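Ribosomal protein S2-related protein (Deinococcus radiodurans, PDB 2JH3) binds a [4Fe-4S] cluster and possibly acts as a sirohydrochlorin ferrochelatase-type enzyme. Local coordinates at residues Thr395-Gln399 / Glu452-Leu458; Leu387-Trp392 / Pro449-Ala453. All coordinates share one frame; numbering follows the deposited sequence.

Contact 1. Residues Thr395-Gln399 / Glu452-Leu458; sequences TARRQ and EACTVLL. With SF4 (iron/sulfur cluster), chain E.
E452 OE2 is the point on which T395 and R398 converge. The hydroxyl T395 OG1 donates over 2.9 Å to E452 OE2, which accepts with its anti lone pair. R398 comes end-on with two nitrogens, NH1 (3.0 Å) at the syn lone pair of E452 OE2 and NH2 from above the carboxylate plane. OE2 sits in the plane of the guanidinium, whose plane stands 86° from that of the carboxylate. E452 gets there fully stretched, CG anti to its backbone N (chi1 -171°). R398 NE also pairs with E87, and E452 OE1 with R56, so the charges interlock. With E452 cut back to an alanine, R56 would probably lose its carboxylate mate, R398 would be left with E87, and T395 OG1 would lose its acceptor.

The tight, buried part lies beside this polar knot: T395 CG2 packs 3.8 Å from both L458 CD1 and L458 CD2. The looser side is the partly exposed R398-E452 end. A water links T395 OG1 (2.9 Å) to A453 N (3.0 Å). Beyond A453, C454 SG binds the cluster iron FE2 at 2.4 Å and weakly caps helix 455-467 by accepting from L457 N. The arrangement belongs to a [4Fe-4S] site, with a cysteine ligand at a helix N-cap.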
loop_
_atom_site.group_PDB
_atom_site.type_symbol
_atom_site.label_atom_id
_atom_site.label_comp_id
_atom_site.label_asym_id
_atom_site.label_seq_id
_atom_site.Cartn_x
_atom_site.Cartn_y
_atom_site.Cartn_z
ATOM N N THR A 395 -9.605 -3.724 23.745
ATOM C CA THR A 395 -8.605 -2.762 23.316
ATOM C C THR A 395 -9.089 -1.346 23.433
ATOM O O THR A 395 -8.373 -0.504 23.985
ATOM C CB THR A 395 -8.229 -3.002 21.836
ATOM O OG1 THR A 395 -7.948 -4.363 21.668
ATOM C CG2 THR A 395 -7.019 -2.174 21.373
ATOM N N ALA A 396 -10.261 -1.039 22.851
ATOM C CA ALA A 396 -10.774 0.327 22.792
ATOM C C ALA A 396 -10.927 0.934 24.207
ATOM O O ALA A 396 -10.575 2.091 24.425
ATOM C CB ALA A 396 -12.099 0.366 22.049
ATOM N N ARG A 397 -11.455 0.121 25.120
ATOM C CA ARG A 397 -11.689 0.510 26.518
ATOM C C ARG A 397 -10.401 0.821 27.296
ATOM O O ARG A 397 -10.469 1.612 28.240
ATOM C CB ARG A 397 -12.408 -0.595 27.259
ATOM C CG ARG A 397 -13.881 -0.578 27.133
ATOM C CD ARG A 397 -14.451 -1.702 27.988
ATOM N NE ARG A 397 -14.617 -1.431 29.422
ATOM C CZ ARG A 397 -15.502 -0.573 29.951
ATOM N NH1 ARG A 397 -16.246 0.191 29.164
ATOM N NH2 ARG A 397 -15.608 -0.441 31.273
ATOM N N ARG A 398 -9.255 0.207 26.967
ATOM C CA ARG A 398 -8.016 0.587 27.665
ATOM C C ARG A 398 -7.571 2.025 27.369
ATOM O O ARG A 398 -6.834 2.626 28.190
ATOM C CB ARG A 398 -6.826 -0.285 27.303
ATOM C CG ARG A 398 -6.921 -1.689 27.719
ATOM C CD ARG A 398 -5.538 -2.403 27.677
ATOM N NE ARG A 398 -4.851 -2.236 26.405
ATOM C CZ ARG A 398 -4.990 -3.066 25.365
ATOM N NH1 ARG A 398 -5.762 -4.114 25.448
ATOM N NH2 ARG A 398 -4.371 -2.826 24.245
ATOM N N GLN A 399 -7.973 2.556 26.211
ATOM C CA GLN A 399 -7.420 3.792 25.677
ATOM C C GLN A 399 -7.995 5.029 26.384
ATOM O O GLN A 399 -9.117 4.993 26.947
ATOM C CB GLN A 399 -7.608 3.882 24.142
ATOM C CG GLN A 399 -7.298 2.585 23.312
ATOM C CD GLN A 399 -5.938 2.048 23.553
ATOM O OE1 GLN A 399 -5.762 0.848 23.691
ATOM N NE2 GLN A 399 -4.936 2.941 23.637
ATOM N N GLU A 452 -4.903 -9.085 17.954
ATOM C CA GLU A 452 -5.404 -7.859 18.624
ATOM C C GLU A 452 -5.231 -6.666 17.661
ATOM O O GLU A 452 -4.208 -6.569 16.946
ATOM C CB GLU A 452 -4.682 -7.581 19.980
ATOM C CG GLU A 452 -5.373 -6.447 20.729
ATOM C CD GLU A 452 -4.842 -6.185 22.082
ATOM O OE1 GLU A 452 -3.842 -6.799 22.453
ATOM O OE2 GLU A 452 -5.467 -5.397 22.770
ATOM N N ALA A 453 -6.228 -5.790 17.621
ATOM C CA ALA A 453 -6.130 -4.579 16.922
ATOM C C ALA A 453 -4.900 -3.796 17.340
ATOM O O ALA A 453 -4.691 -3.511 18.520
ATOM C CB ALA A 453 -7.383 -3.761 17.064
ATOM N N CYS A 454 -4.126 -3.389 16.322
ATOM C CA CYS A 454 -2.850 -2.628 16.484
ATOM C C CYS A 454 -2.980 -1.080 16.584
ATOM O O CYS A 454 -4.060 -0.486 16.339
ATOM C CB CYS A 454 -1.863 -2.993 15.330
ATOM S SG CYS A 454 -2.323 -2.302 13.800
ATOM N N THR A 455 -1.894 -0.404 16.935
ATOM C CA THR A 455 -1.993 1.053 17.134
ATOM C C THR A 455 -2.317 1.789 15.835
ATOM O O THR A 455 -2.948 2.809 15.879
ATOM C CB THR A 455 -0.756 1.713 17.813
ATOM O OG1 THR A 455 0.379 1.427 17.050
ATOM C CG2 THR A 455 -0.579 1.151 19.229
ATOM N N VAL A 456 -1.939 1.233 14.684
ATOM C CA VAL A 456 -2.205 1.893 13.401
ATOM C C VAL A 456 -3.716 1.842 13.086
ATOM O O VAL A 456 -4.314 2.867 12.639
ATOM C CB VAL A 456 -1.326 1.338 12.291
ATOM C CG1 VAL A 456 -1.817 1.778 10.881
ATOM C CG2 VAL A 456 0.136 1.820 12.468
ATOM N N LEU A 457 -4.352 0.697 13.348
ATOM C CA LEU A 457 -5.779 0.558 13.160
ATOM C C LEU A 457 -6.568 1.403 14.169
ATOM O O LEU A 457 -7.568 2.024 13.786
ATOM C CB LEU A 457 -6.222 -0.914 13.301
ATOM C CG LEU A 457 -7.743 -1.184 13.277
ATOM C CD1 LEU A 457 -8.339 -0.645 11.956
ATOM C CD2 LEU A 457 -8.045 -2.669 13.352
ATOM N N LEU A 458 -6.109 1.448 15.434
ATOM C CA LEU A 458 -6.777 2.298 16.449
ATOM C C LEU A 458 -6.756 3.766 16.016
ATOM O O LEU A 458 -7.751 4.475 16.112
ATOM C CB LEU A 458 -6.094 2.188 17.799
ATOM C CG LEU A 458 -6.245 0.868 18.497
ATOM C CD1 LEU A 458 -5.225 0.659 19.572
ATOM C CD2 LEU A 458 -7.612 0.737 19.080
HETATM FE FE1 SF4 E . -3.823 -6.771 12.916
HETATM FE FE2 SF4 E . -2.991 -4.211 12.560
HETATM FE FE3 SF4 E . -2.404 -6.121 10.738
HETATM FE FE4 SF4 E . -4.973 -5.220 10.982
HETATM S S1 SF4 E . -3.146 -3.961 10.286
HETATM S S2 SF4 E . -4.341 -7.430 10.809
HETATM S S3 SF4 E . -5.106 -4.884 13.276
HETATM S S4 SF4 E . -1.567 -6.022 12.877
HETATM O O HOH W 1 -8.538 -6.119 19.490
#

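Contact 2. Residues Leu387-Trp392 / Pro449-Ala453; sequences LHWTPW and PCAEA. With SF4 (iron/sulfur cluster), chain E.
L387 and P449 meet obliquely, the leucine's CD2 branch set against the proline ring 3.7 Å from P449 CB. With CG anti to the backbone N (chi1 177°), L387 also brings CD2 within 4.1 Å of A451 CB. Next along, W389 lends mainly its backbone and CB, for the indole swings away; W389 CA makes a CH...O contact with A451 O. The same carbonyl accepts from T390 N at 2.9 Å, the nitrogen almost on the extension of the C=O bond.

This extended 387-392 segment runs beside the end of the cysteine-bearing strand 448-450 and the loop after it, in the [4Fe-4S] domain: C450, whose CB points away, binds the cluster iron FE1 through SG at 2.3 Å. Its sulfur also accepts a weak bond from E452 N.

T390 crosses E452 at a slant: T390 CB lies by CG and CD of E452, and its methyl CG2 rests 3.4 Å from E452 OE2, in a carboxylate whose OE1 is paired with R56. W392 turns its ring edge to A453, whose CB lies near the ring plane, 3.9 Å from W392 CE3. The water that accepts from A453 N donates to T390 O at 2.8 Å.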
loop_
_atom_site.group_PDB
_atom_site.type_symbol
_atom_site.label_atom_id
_atom_site.label_comp_id
_atom_site.label_asym_id
_atom_site.label_seq_id
_atom_site.Cartn_x
_atom_site.Cartn_y
_atom_site.Cartn_z
ATOM N N LEU A 387 -3.853 -19.696 20.643
ATOM C CA LEU A 387 -3.502 -18.299 20.597
ATOM C C LEU A 387 -4.653 -17.515 21.181
ATOM O O LEU A 387 -5.717 -17.599 20.620
ATOM C CB LEU A 387 -3.252 -17.837 19.138
ATOM C CG LEU A 387 -2.945 -16.339 18.985
ATOM C CD1 LEU A 387 -1.699 -15.963 19.724
ATOM C CD2 LEU A 387 -2.787 -15.926 17.578
ATOM N N HIS A 388 -4.462 -16.735 22.245
ATOM C CA HIS A 388 -5.600 -15.961 22.782
ATOM C C HIS A 388 -5.644 -14.591 22.176
ATOM O O HIS A 388 -4.594 -13.989 21.928
ATOM C CB HIS A 388 -5.628 -15.908 24.318
ATOM C CG HIS A 388 -5.917 -17.254 24.931
ATOM N ND1 HIS A 388 -6.956 -18.054 24.493
ATOM C CD2 HIS A 388 -5.217 -17.999 25.827
ATOM C CE1 HIS A 388 -6.904 -19.219 25.125
ATOM N NE2 HIS A 388 -5.867 -19.208 25.949
ATOM N N TRP A 389 -6.842 -14.190 21.784
ATOM C CA TRP A 389 -7.002 -12.983 21.039
ATOM C C TRP A 389 -7.753 -12.075 21.991
ATOM O O TRP A 389 -8.364 -12.537 22.934
ATOM C CB TRP A 389 -7.728 -13.168 19.650
ATOM C CG TRP A 389 -8.913 -14.004 19.729
ATOM C CD1 TRP A 389 -8.946 -15.388 19.655
ATOM C CD2 TRP A 389 -10.261 -13.579 19.995
ATOM N NE1 TRP A 389 -10.249 -15.822 19.851
ATOM C CE2 TRP A 389 -11.066 -14.740 20.036
ATOM C CE3 TRP A 389 -10.859 -12.337 20.209
ATOM C CZ2 TRP A 389 -12.426 -14.677 20.322
ATOM C CZ3 TRP A 389 -12.181 -12.274 20.445
ATOM C CH2 TRP A 389 -12.973 -13.412 20.477
ATOM N N THR A 390 -7.655 -10.783 21.749
ATOM C CA THR A 390 -8.334 -9.783 22.561
ATOM C C THR A 390 -9.422 -9.114 21.699
ATOM O O THR A 390 -9.145 -8.613 20.630
ATOM C CB THR A 390 -7.274 -8.797 23.031
ATOM O OG1 THR A 390 -6.210 -9.537 23.725
ATOM C CG2 THR A 390 -7.855 -7.627 23.859
ATOM N N PRO A 391 -10.688 -9.118 22.136
ATOM C CA PRO A 391 -11.747 -8.491 21.351
ATOM C C PRO A 391 -11.588 -6.997 21.226
ATOM O O PRO A 391 -11.002 -6.389 22.120
ATOM C CB PRO A 391 -12.983 -8.732 22.214
ATOM C CG PRO A 391 -12.494 -8.972 23.460
ATOM C CD PRO A 391 -11.215 -9.654 23.384
ATOM N N TRP A 392 -12.078 -6.432 20.144
ATOM C CA TRP A 392 -11.979 -5.017 19.895
ATOM C C TRP A 392 -12.390 -4.149 21.087
ATOM O O TRP A 392 -11.678 -3.206 21.457
ATOM C CB TRP A 392 -12.821 -4.627 18.669
ATOM C CG TRP A 392 -13.084 -3.201 18.666
ATOM C CD1 TRP A 392 -14.171 -2.524 19.245
ATOM C CD2 TRP A 392 -12.217 -2.199 18.169
ATOM N NE1 TRP A 392 -14.021 -1.142 19.029
ATOM C CE2 TRP A 392 -12.832 -0.928 18.408
ATOM C CE3 TRP A 392 -10.993 -2.228 17.519
ATOM C CZ2 TRP A 392 -12.248 0.243 18.028
ATOM C CZ3 TRP A 392 -10.423 -1.041 17.145
ATOM C CH2 TRP A 392 -11.019 0.179 17.440
ATOM N N PRO A 449 -1.316 -15.044 11.995
ATOM C CA PRO A 449 -2.436 -14.467 12.810
ATOM C C PRO A 449 -2.255 -13.085 13.394
ATOM O O PRO A 449 -1.145 -12.663 13.736
ATOM C CB PRO A 449 -2.581 -15.479 13.937
ATOM C CG PRO A 449 -1.190 -16.112 14.093
ATOM C CD PRO A 449 -0.541 -16.074 12.740
ATOM N N CYS A 450 -3.374 -12.374 13.529
ATOM C CA CYS A 450 -3.464 -11.102 14.229
ATOM C C CYS A 450 -4.358 -11.334 15.449
ATOM O O CYS A 450 -5.547 -11.706 15.297
ATOM C CB CYS A 450 -4.037 -9.959 13.401
ATOM S SG CYS A 450 -4.141 -8.448 14.401
ATOM N N ALA A 451 -3.773 -11.160 16.655
ATOM C CA ALA A 451 -4.461 -11.507 17.875
ATOM C C ALA A 451 -5.152 -10.290 18.493
ATOM O O ALA A 451 -5.909 -10.439 19.474
ATOM C CB ALA A 451 -3.449 -12.143 18.891
ATOM N N GLU A 452 -4.903 -9.085 17.954
ATOM C CA GLU A 452 -5.404 -7.859 18.624
ATOM C C GLU A 452 -5.231 -6.666 17.661
ATOM O O GLU A 452 -4.208 -6.569 16.946
ATOM C CB GLU A 452 -4.682 -7.581 19.980
ATOM C CG GLU A 452 -5.373 -6.447 20.729
ATOM C CD GLU A 452 -4.842 -6.185 22.082
ATOM O OE1 GLU A 452 -3.842 -6.799 22.453
ATOM O OE2 GLU A 452 -5.467 -5.397 22.770
ATOM N N ALA A 453 -6.228 -5.790 17.621
ATOM C CA ALA A 453 -6.130 -4.579 16.922
ATOM C C ALA A 453 -4.900 -3.796 17.340
ATOM O O ALA A 453 -4.691 -3.511 18.520
ATOM C CB ALA A 453 -7.383 -3.761 17.064
HETATM FE FE1 SF4 E . -3.823 -6.771 12.916
HETATM FE FE2 SF4 E . -2.991 -4.211 12.560
HETATM FE FE3 SF4 E . -2.404 -6.121 10.738
HETATM FE FE4 SF4 E . -4.973 -5.220 10.982
HETATM S S1 SF4 E . -3.146 -3.961 10.286
HETATM S S2 SF4 E . -4.341 -7.430 10.809
HETATM S S3 SF4 E . -5.106 -4.884 13.276
HETATM S S4 SF4 E . -1.567 -6.022 12.877
HETATM O O HOH W 1 -8.538 -6.119 19.490
#

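In the fold
From the N terminus the chain passes its two CbiX-type regions and runs through helix 375-383, whose following loop enters contact 2. Helix 392-398 follows directly into contact 1. The chain then makes helix 411-422 and strand 427-429, and strand 448-450 returns it to contact 2, closing a loop with 56 residues between its segments. Past the shared residues E452 and A453, helix 455-467 begins and completes contact 1, with 52 residues between its segments. The two closures therefore cross, with second segments that overlap at E452 and A453. W392 of contact 2 meets L458 of contact 1, and both contacts reach the iron-sulfur cluster.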